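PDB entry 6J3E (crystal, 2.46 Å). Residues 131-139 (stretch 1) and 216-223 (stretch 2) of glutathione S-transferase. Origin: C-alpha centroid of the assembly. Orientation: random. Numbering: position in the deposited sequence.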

ATOM      1  N   MET A 131     -13.196 -16.791  -2.859  1.00 45.22           N
ATOM      2  CA  MET A 131     -12.109 -17.727  -3.087  1.00 52.96           C
ATOM      3  C   MET A 131     -11.915 -18.727  -1.947  1.00 53.21           C
ATOM      4  O   MET A 131     -11.574 -19.882  -2.204  1.00 52.67           O
ATOM      5  CB  MET A 131     -10.813 -16.954  -3.344  1.00 52.80           C
ATOM      6  CG  MET A 131     -10.763 -16.247  -4.697  1.00 49.36           C
ATOM      7  SD  MET A 131     -11.113 -17.367  -6.079  1.00 49.01           S
ATOM      8  CE  MET A 131      -9.879 -18.667  -5.805  1.00 47.52           C
ATOM      9  N   LEU A 132     -12.127 -18.332  -0.696  1.00 52.47           N
ATOM     10  CA  LEU A 132     -11.953 -19.291   0.394  1.00 47.15           C
ATOM     11  C   LEU A 132     -12.947 -20.444   0.315  1.00 54.48           C
ATOM     12  O   LEU A 132     -12.525 -21.603   0.484  1.00 52.59           O
ATOM     13  CB  LEU A 132     -12.027 -18.579   1.747  1.00 42.54           C
ATOM     14  CG  LEU A 132     -10.977 -17.505   2.030  1.00 52.75           C
ATOM     15  CD1 LEU A 132     -10.883 -17.192   3.516  1.00 51.43           C
ATOM     16  CD2 LEU A 132      -9.633 -17.893   1.476  1.00 45.19           C
ATOM     17  N   PRO A 133     -14.247 -20.226   0.068  1.00 49.97           N
ATOM     18  CA  PRO A 133     -15.125 -21.384  -0.148  1.00 51.12           C
ATOM     19  C   PRO A 133     -14.698 -22.214  -1.341  1.00 52.56           C
ATOM     20  O   PRO A 133     -14.703 -23.447  -1.277  1.00 54.70           O
ATOM     21  CB  PRO A 133     -16.500 -20.745  -0.368  1.00 49.72           C
ATOM     22  CG  PRO A 133     -16.398 -19.408   0.268  1.00 51.44           C
ATOM     23  CD  PRO A 133     -15.000 -18.963   0.042  1.00 52.19           C
ATOM     24  N   ALA A 134     -14.327 -21.566  -2.440  1.00 49.15           N
ATOM     25  CA  ALA A 134     -13.845 -22.320  -3.585  1.00 49.90           C
ATOM     26  C   ALA A 134     -12.645 -23.190  -3.211  1.00 53.24           C
ATOM     27  O   ALA A 134     -12.563 -24.351  -3.631  1.00 50.74           O
ATOM     28  CB  ALA A 134     -13.492 -21.368  -4.727  1.00 54.24           C
ATOM     29  N   THR A 135     -11.694 -22.662  -2.425  1.00 51.44           N
ATOM     30  CA  THR A 135     -10.550 -23.525  -2.157  1.00 55.03           C
ATOM     31  C   THR A 135     -10.882 -24.607  -1.152  1.00 51.31           C
ATOM     32  O   THR A 135     -10.193 -25.633  -1.123  1.00 49.02           O
ATOM     33  CB  THR A 135      -9.315 -22.752  -1.673  1.00 58.31           C
ATOM     34  OG1 THR A 135      -9.304 -22.657  -0.241  1.00 59.83           O
ATOM     35  CG2 THR A 135      -9.271 -21.412  -2.265  1.00 51.79           C
ATOM     36  N   ASN A 136     -11.928 -24.415  -0.348  1.00 50.47           N
ATOM     37  CA  ASN A 136     -12.333 -25.476   0.567  1.00 53.80           C
ATOM     38  C   ASN A 136     -12.846 -26.687  -0.199  1.00 54.35           C
ATOM     39  O   ASN A 136     -12.468 -27.826   0.099  1.00 53.75           O
ATOM     40  CB  ASN A 136     -13.389 -24.967   1.535  1.00 48.10           C
ATOM     41  CG  ASN A 136     -13.821 -26.033   2.516  1.00 55.97           C
ATOM     42  OD1 ASN A 136     -13.090 -26.340   3.449  1.00 53.56           O
ATOM     43  ND2 ASN A 136     -15.017 -26.601   2.313  1.00 52.21           N
ATOM     44  N   ALA A 137     -13.666 -26.447  -1.223  1.00 51.70           N
ATOM     45  CA  ALA A 137     -14.257 -27.504  -2.030  1.00 51.78           C
ATOM     46  C   ALA A 137     -13.236 -28.327  -2.794  1.00 51.65           C
ATOM     47  O   ALA A 137     -13.616 -29.337  -3.391  1.00 55.08           O
ATOM     48  CB  ALA A 137     -15.255 -26.904  -3.028  1.00 51.06           C
ATOM     49  N   GLN A 138     -11.965 -27.930  -2.831  1.00 52.52           N
ATOM     50  CA  GLN A 138     -10.973 -28.729  -3.538  1.00 54.24           C
ATOM     51  C   GLN A 138      -9.876 -29.229  -2.612  1.00 54.27           C
ATOM     52  O   GLN A 138      -8.869 -29.771  -3.089  1.00 54.48           O
ATOM     53  CB  GLN A 138     -10.376 -27.950  -4.713  1.00 54.26           C
ATOM     54  CG  GLN A 138      -9.737 -26.632  -4.342  1.00 55.65           C
ATOM     55  CD  GLN A 138      -8.274 -26.776  -4.011  1.00 56.87           C
ATOM     56  OE1 GLN A 138      -7.467 -27.214  -4.847  1.00 57.38           O
ATOM     57  NE2 GLN A 138      -7.914 -26.406  -2.784  1.00 54.64           N
ATOM     58  N   LEU A 139     -10.060 -29.089  -1.308  1.00 55.60           N
ATOM     59  CA  LEU A 139      -9.095 -29.612  -0.348  1.00 58.99           C
ATOM     60  C   LEU A 139      -9.326 -31.097  -0.086  1.00 56.74           C
ATOM     61  O   LEU A 139     -10.460 -31.586  -0.121  1.00 54.24           O
ATOM     62  CB  LEU A 139      -9.177 -28.842   0.970  1.00 56.16           C
ATOM     63  CG  LEU A 139      -8.651 -27.412   0.893  1.00 56.09           C
ATOM     64  CD1 LEU A 139      -8.900 -26.664   2.192  1.00 54.72           C
ATOM     65  CD2 LEU A 139      -7.171 -27.435   0.523  1.00 51.75           C
ATOM     66  N   ILE A 216      -3.009 -16.741 -10.236  1.00 50.63           N
ATOM     67  CA  ILE A 216      -2.994 -18.151 -10.629  1.00 55.17           C
ATOM     68  C   ILE A 216      -3.852 -18.975  -9.676  1.00 55.73           C
ATOM     69  O   ILE A 216      -4.453 -19.983 -10.074  1.00 56.71           O
ATOM     70  CB  ILE A 216      -1.548 -18.691 -10.730  1.00 55.38           C
ATOM     71  CG1 ILE A 216      -1.504 -19.884 -11.671  1.00 57.35           C
ATOM     72  CG2 ILE A 216      -0.984 -19.120  -9.377  1.00 54.64           C
ATOM     73  CD1 ILE A 216      -2.031 -19.580 -13.035  1.00 54.53           C
ATOM     74  N   TRP A 217      -3.950 -18.542  -8.416  1.00 56.25           N
ATOM     75  CA  TRP A 217      -4.877 -19.153  -7.466  1.00 52.38           C
ATOM     76  C   TRP A 217      -6.306 -19.036  -7.963  1.00 52.86           C
ATOM     77  O   TRP A 217      -7.076 -20.004  -7.934  1.00 53.72           O
ATOM     78  CB  TRP A 217      -4.717 -18.476  -6.098  1.00 48.79           C
ATOM     79  CG  TRP A 217      -5.678 -18.888  -5.011  1.00 53.71           C
ATOM     80  CD1 TRP A 217      -6.105 -20.159  -4.709  1.00 53.21           C
ATOM     81  CD2 TRP A 217      -6.330 -18.016  -4.075  1.00 53.80           C
ATOM     82  NE1 TRP A 217      -6.957 -20.125  -3.639  1.00 49.23           N
ATOM     83  CE2 TRP A 217      -7.116 -18.827  -3.229  1.00 48.75           C
ATOM     84  CE3 TRP A 217      -6.310 -16.629  -3.858  1.00 48.27           C
ATOM     85  CZ2 TRP A 217      -7.875 -18.300  -2.189  1.00 52.21           C
ATOM     86  CZ3 TRP A 217      -7.071 -16.107  -2.834  1.00 46.36           C
ATOM     87  CH2 TRP A 217      -7.839 -16.942  -2.004  1.00 51.37           C
ATOM     88  N   VAL A 218      -6.686 -17.838  -8.407  1.00 57.76           N
ATOM     89  CA  VAL A 218      -8.038 -17.631  -8.915  1.00 53.50           C
ATOM     90  C   VAL A 218      -8.264 -18.480 -10.149  1.00 51.91           C
ATOM     91  O   VAL A 218      -9.334 -19.078 -10.325  1.00 51.44           O
ATOM     92  CB  VAL A 218      -8.262 -16.138  -9.206  1.00 50.35           C
ATOM     93  CG1 VAL A 218      -9.581 -15.926  -9.924  1.00 45.01           C
ATOM     94  CG2 VAL A 218      -8.210 -15.340  -7.917  1.00 48.85           C
ATOM     95  N   LYS A 219      -7.253 -18.555 -11.020  1.00 51.49           N
ATOM     96  CA  LYS A 219      -7.419 -19.271 -12.277  1.00 55.36           C
ATOM     97  C   LYS A 219      -7.534 -20.761 -12.033  1.00 55.12           C
ATOM     98  O   LYS A 219      -8.414 -21.421 -12.598  1.00 57.80           O
ATOM     99  CB  LYS A 219      -6.256 -18.982 -13.226  1.00 54.72           C
ATOM    100  CG  LYS A 219      -6.349 -19.738 -14.553  1.00 58.96           C
ATOM    101  CD  LYS A 219      -5.153 -19.445 -15.471  1.00 61.71           C
ATOM    102  CE  LYS A 219      -5.330 -20.054 -16.856  1.00 56.21           C
ATOM    103  NZ  LYS A 219      -4.250 -19.664 -17.790  1.00 55.90           N
ATOM    104  N   ARG A 220      -6.670 -21.311 -11.179  1.00 56.84           N
ATOM    105  CA  ARG A 220      -6.670 -22.758 -11.019  1.00 53.05           C
ATOM    106  C   ARG A 220      -7.838 -23.223 -10.161  1.00 56.58           C
ATOM    107  O   ARG A 220      -8.472 -24.238 -10.480  1.00 56.85           O
ATOM    108  CB  ARG A 220      -5.330 -23.213 -10.462  1.00 49.43           C
ATOM    109  CG  ARG A 220      -4.276 -23.222 -11.542  1.00 61.23           C
ATOM    110  CD  ARG A 220      -2.887 -22.954 -11.008  1.00 64.14           C
ATOM    111  NE  ARG A 220      -2.177 -24.184 -10.709  1.00 66.38           N
ATOM    112  CZ  ARG A 220      -1.135 -24.635 -11.392  1.00 63.68           C
ATOM    113  NH1 ARG A 220      -0.652 -23.949 -12.424  1.00 62.14           N
ATOM    114  NH2 ARG A 220      -0.574 -25.771 -11.020  1.00 63.77           N
ATOM    115  N   VAL A 221      -8.182 -22.466  -9.116  1.00 56.09           N
ATOM    116  CA  VAL A 221      -9.217 -22.913  -8.188  1.00 51.33           C
ATOM    117  C   VAL A 221     -10.605 -22.697  -8.769  1.00 54.13           C
ATOM    118  O   VAL A 221     -11.438 -23.607  -8.747  1.00 63.56           O
ATOM    119  CB  VAL A 221      -9.056 -22.227  -6.822  1.00 55.76           C
ATOM    120  CG1 VAL A 221     -10.332 -22.379  -5.986  1.00 54.77           C
ATOM    121  CG2 VAL A 221      -7.867 -22.830  -6.089  1.00 53.80           C
ATOM    122  N   LEU A 222     -10.895 -21.502  -9.286  1.00 56.36           N
ATOM    123  CA  LEU A 222     -12.178 -21.314  -9.959  1.00 55.27           C
ATOM    124  C   LEU A 222     -12.251 -22.105 -11.262  1.00 57.85           C
ATOM    125  O   LEU A 222     -13.345 -22.505 -11.682  1.00 61.19           O
ATOM    126  CB  LEU A 222     -12.435 -19.833 -10.221  1.00 50.70           C
ATOM    127  CG  LEU A 222     -12.844 -19.040  -8.982  1.00 51.55           C
ATOM    128  CD1 LEU A 222     -13.375 -17.668  -9.369  1.00 50.21           C
ATOM    129  CD2 LEU A 222     -13.879 -19.809  -8.206  1.00 46.53           C
ATOM    130  N   GLY A 223     -11.111 -22.352 -11.905  1.00 57.45           N
ATOM    131  CA  GLY A 223     -11.073 -23.174 -13.092  1.00 58.21           C
ATOM    132  C   GLY A 223     -10.841 -22.379 -14.361  1.00 60.31           C
ATOM    133  O   GLY A 223     -11.519 -21.384 -14.637  1.00 56.24           O
TER

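One methionine makes the largest single contribution to this contact: Met131 folds over the indole of Trp217 and enters a hole formed by Trp217, Val218, Val221 and Leu222. All three of its chi angles are m, a curl that sets Met131 CE over the five-membered ring of Trp217, 3.9 Å from its centroid and close to the normal, a CH-pi contact. The unbranched, flexible chain can meet the ring and still reach the aliphatic walls: Met131 CE lies 3.7 Å from Val221 CG1, and Met131 SD lies 3.8 Å from Leu222 CG.

Trp217 leaves its backbone sideways, yet the end of its side chain comes nearer to the first helix, where Leu132 CD2 and Thr135 CG2 meet its edge. Leu132 starts out pointing away; its CD2 nevertheless comes within 4.0 Å of Trp217 CH2.

One turn on, the rule is small against branched. Ala134 points toward the second helix, and its CB packs 3.5 Å from Val221 CG1 and 3.8 Å from Leu222 CD2, with the CA atoms of Thr135 and Val221 only 6.2 Å apart. The helix axes cross at 49°, 9.7 Å apart at closest approach.

No hydrogen bond crosses the interface; 387 Å² is buried, both sides summed, mostly on apolar residues. Gln138 NE2 donates to Thr135 O at 2.9 Å, within its own stretch.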